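Long-range contact in probable oxidoreductase protein (Rhizobium etli, PDB 4FB5), which probably acts as an oxidoreductase of the GFO/IDH/MocA family, likely using a nicotinamide cofactor held by its Rossmann domain: residues Y154-V159 with I347-E352. Numbering follows the deposited sequence.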
loop_
_atom_site.group_PDB
_atom_site.type_symbol
_atom_site.label_atom_id
_atom_site.label_comp_id
_atom_site.label_asym_id
_atom_site.label_seq_id
_atom_site.Cartn_x
_atom_site.Cartn_y
_atom_site.Cartn_z
ATOM N N TYR A 154 -4.040 -19.964 11.566
ATOM C CA TYR A 154 -3.523 -18.601 11.515
ATOM C C TYR A 154 -2.429 -18.349 12.561
ATOM O O TYR A 154 -1.390 -17.765 12.223
ATOM C CB TYR A 154 -4.672 -17.600 11.570
ATOM C CG TYR A 154 -5.498 -17.780 10.345
ATOM C CD1 TYR A 154 -4.947 -17.561 9.081
ATOM C CD2 TYR A 154 -6.789 -18.201 10.413
ATOM C CE1 TYR A 154 -5.670 -17.733 7.952
ATOM C CE2 TYR A 154 -7.533 -18.399 9.263
ATOM C CZ TYR A 154 -6.967 -18.158 8.041
ATOM O OH TYR A 154 -7.700 -18.344 6.888
ATOM N N ILE A 155 -2.679 -18.828 13.788
ATOM C CA ILE A 155 -1.716 -18.929 14.921
ATOM C C ILE A 155 -0.306 -19.346 14.554
ATOM O O ILE A 155 0.633 -18.914 15.195
ATOM C CB ILE A 155 -2.210 -19.967 15.976
ATOM C CG1 ILE A 155 -3.502 -19.529 16.624
ATOM C CG2 ILE A 155 -1.272 -20.165 17.080
ATOM C CD1 ILE A 155 -3.701 -18.019 16.669
ATOM N N GLN A 156 -0.134 -20.177 13.534
ATOM C CA GLN A 156 1.176 -20.742 13.259
ATOM C C GLN A 156 2.040 -19.948 12.307
ATOM O O GLN A 156 3.206 -20.301 12.098
ATOM C CB GLN A 156 1.053 -22.158 12.682
ATOM C CG GLN A 156 0.263 -23.142 13.455
ATOM C CD GLN A 156 0.793 -23.399 14.829
ATOM O OE1 GLN A 156 0.027 -23.763 15.728
ATOM N NE2 GLN A 156 2.107 -23.222 15.019
ATOM N N ASN A 157 1.487 -18.910 11.693
ATOM C CA ASN A 157 2.270 -18.035 10.799
ATOM C C ASN A 157 3.500 -17.599 11.545
ATOM O O ASN A 157 3.391 -17.202 12.687
ATOM C CB ASN A 157 1.436 -16.810 10.434
ATOM C CG ASN A 157 2.076 -15.918 9.355
ATOM O OD1 ASN A 157 3.283 -15.945 9.097
ATOM N ND2 ASN A 157 1.244 -15.080 8.750
ATOM N N PRO A 158 4.671 -17.698 10.917
ATOM C CA PRO A 158 5.890 -17.156 11.493
ATOM C C PRO A 158 5.802 -15.684 11.872
ATOM O O PRO A 158 6.384 -15.275 12.922
ATOM C CB PRO A 158 6.912 -17.314 10.368
ATOM C CG PRO A 158 6.461 -18.510 9.621
ATOM C CD PRO A 158 4.949 -18.453 9.672
ATOM N N VAL A 159 5.111 -14.890 11.058
ATOM C CA VAL A 159 4.965 -13.461 11.348
ATOM C C VAL A 159 4.262 -13.327 12.685
ATOM O O VAL A 159 4.587 -12.490 13.506
ATOM C CB VAL A 159 4.174 -12.741 10.206
ATOM C CG1 VAL A 159 3.557 -11.417 10.676
ATOM C CG2 VAL A 159 5.076 -12.600 8.948
ATOM N N ILE A 347 1.271 -27.188 7.587
ATOM C CA ILE A 347 2.467 -28.000 7.800
ATOM C C ILE A 347 3.078 -27.696 9.178
ATOM O O ILE A 347 3.429 -28.599 9.939
ATOM C CB ILE A 347 3.526 -27.707 6.714
ATOM C CG1 ILE A 347 3.037 -28.120 5.330
ATOM C CG2 ILE A 347 4.846 -28.360 7.057
ATOM C CD1 ILE A 347 3.982 -27.726 4.186
ATOM N N ILE A 348 3.192 -26.411 9.502
ATOM C CA ILE A 348 3.687 -25.974 10.802
ATOM C C ILE A 348 2.754 -26.493 11.901
ATOM O O ILE A 348 3.201 -27.074 12.881
ATOM C CB ILE A 348 3.767 -24.460 10.815
ATOM C CG1 ILE A 348 4.890 -24.005 9.887
ATOM C CG2 ILE A 348 3.952 -23.927 12.207
ATOM C CD1 ILE A 348 4.775 -22.564 9.404
ATOM N N GLU A 349 1.449 -26.311 11.742
ATOM C CA GLU A 349 0.499 -26.861 12.722
ATOM C C GLU A 349 0.657 -28.394 12.885
ATOM O O GLU A 349 0.636 -28.901 13.980
ATOM C CB GLU A 349 -0.926 -26.513 12.321
ATOM C CG GLU A 349 -1.971 -27.003 13.290
ATOM C CD GLU A 349 -3.357 -26.490 12.956
ATOM O OE1 GLU A 349 -4.098 -27.275 12.319
ATOM O OE2 GLU A 349 -3.689 -25.313 13.318
ATOM N N CYS A 350 0.820 -29.107 11.778
ATOM C CA CYS A 350 1.120 -30.518 11.796
ATOM C C CYS A 350 2.401 -30.767 12.609
ATOM O O CYS A 350 2.444 -31.617 13.516
ATOM C CB CYS A 350 1.273 -31.036 10.366
ATOM S SG CYS A 350 1.753 -32.774 10.311
ATOM N N ARG A 351 3.436 -29.998 12.306
ATOM C CA ARG A 351 4.640 -30.129 13.083
ATOM C C ARG A 351 4.289 -29.936 14.556
ATOM O O ARG A 351 4.594 -30.803 15.368
ATOM C CB ARG A 351 5.750 -29.195 12.602
ATOM C CG ARG A 351 7.032 -29.268 13.418
ATOM C CD ARG A 351 7.650 -30.643 13.347
ATOM N NE ARG A 351 8.673 -30.908 14.379
ATOM C CZ ARG A 351 8.431 -31.355 15.622
ATOM N NH1 ARG A 351 7.185 -31.570 16.038
ATOM N NH2 ARG A 351 9.443 -31.575 16.462
ATOM N N GLU A 352 3.592 -28.868 14.916
ATOM C CA GLU A 352 3.401 -28.624 16.337
ATOM C C GLU A 352 2.565 -29.712 17.007
ATOM O O GLU A 352 2.619 -29.888 18.231
ATOM C CB GLU A 352 2.819 -27.243 16.599
ATOM C CG GLU A 352 3.749 -26.130 16.199
ATOM C CD GLU A 352 4.991 -25.999 17.074
ATOM O OE1 GLU A 352 6.111 -26.062 16.522
ATOM O OE2 GLU A 352 4.850 -25.792 18.293
#
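The side-chain amide of Gln156 lies flat along helix 344-358: CA of Glu349 sits over one face, 4.1 Å from Gln156 CD, and Glu352 CG comes in on that same face nearer the amide's outer end. Ile155 CG2, from the preceding residue, covers the opposite face, while Ile348 CG2 approaches along an edge. The Glu352 carboxylate is tilted only 25° from the amide plane, whereas that of Glu349 stands nearly upright to it, at 85°. Neither acid bonds across the contact: Glu349 OE1 takes the indole N-H of Trp122, and Glu352 is held by Ser363 N and by a salt bridge to Arg355. No hydrogen bond links the segments; van der Waals packing of the amide and of the aliphatic carbons joins them. Gln156 CB rests 3.4 Å from Ile348 CG2, and Gln156 CG lies 3.8 Å from Glu349 CB. Because the chain folds at its second torsion (chi2 -60°), the amide swings along the helix past Ile348 towards Glu352. With an alanine in place of Gln156, the helix surface around Glu349 CA and Glu352 CG would probably be bared and a gap left beside Ile348 CG2. Farther along, Ile348 CD1 meets Pro158 CD, 4.1 Å away, approaching the ring aslant. Pro158 opens helix 158-168, which Asn157 N-caps: its OD1 accepts from Val159 N at 2.9 Å, the donor standing above the carbonyl plane. The contact is buried packing where the chain, having left strand 148-150 at the border of the Rossmann sheet, turns into helix 158-168. Ile348 also reaches Phe51 of helix 47-51, which Arg351 touches as well; Cys350 packs on helix 35-44, and Ile155 on helix 206-221.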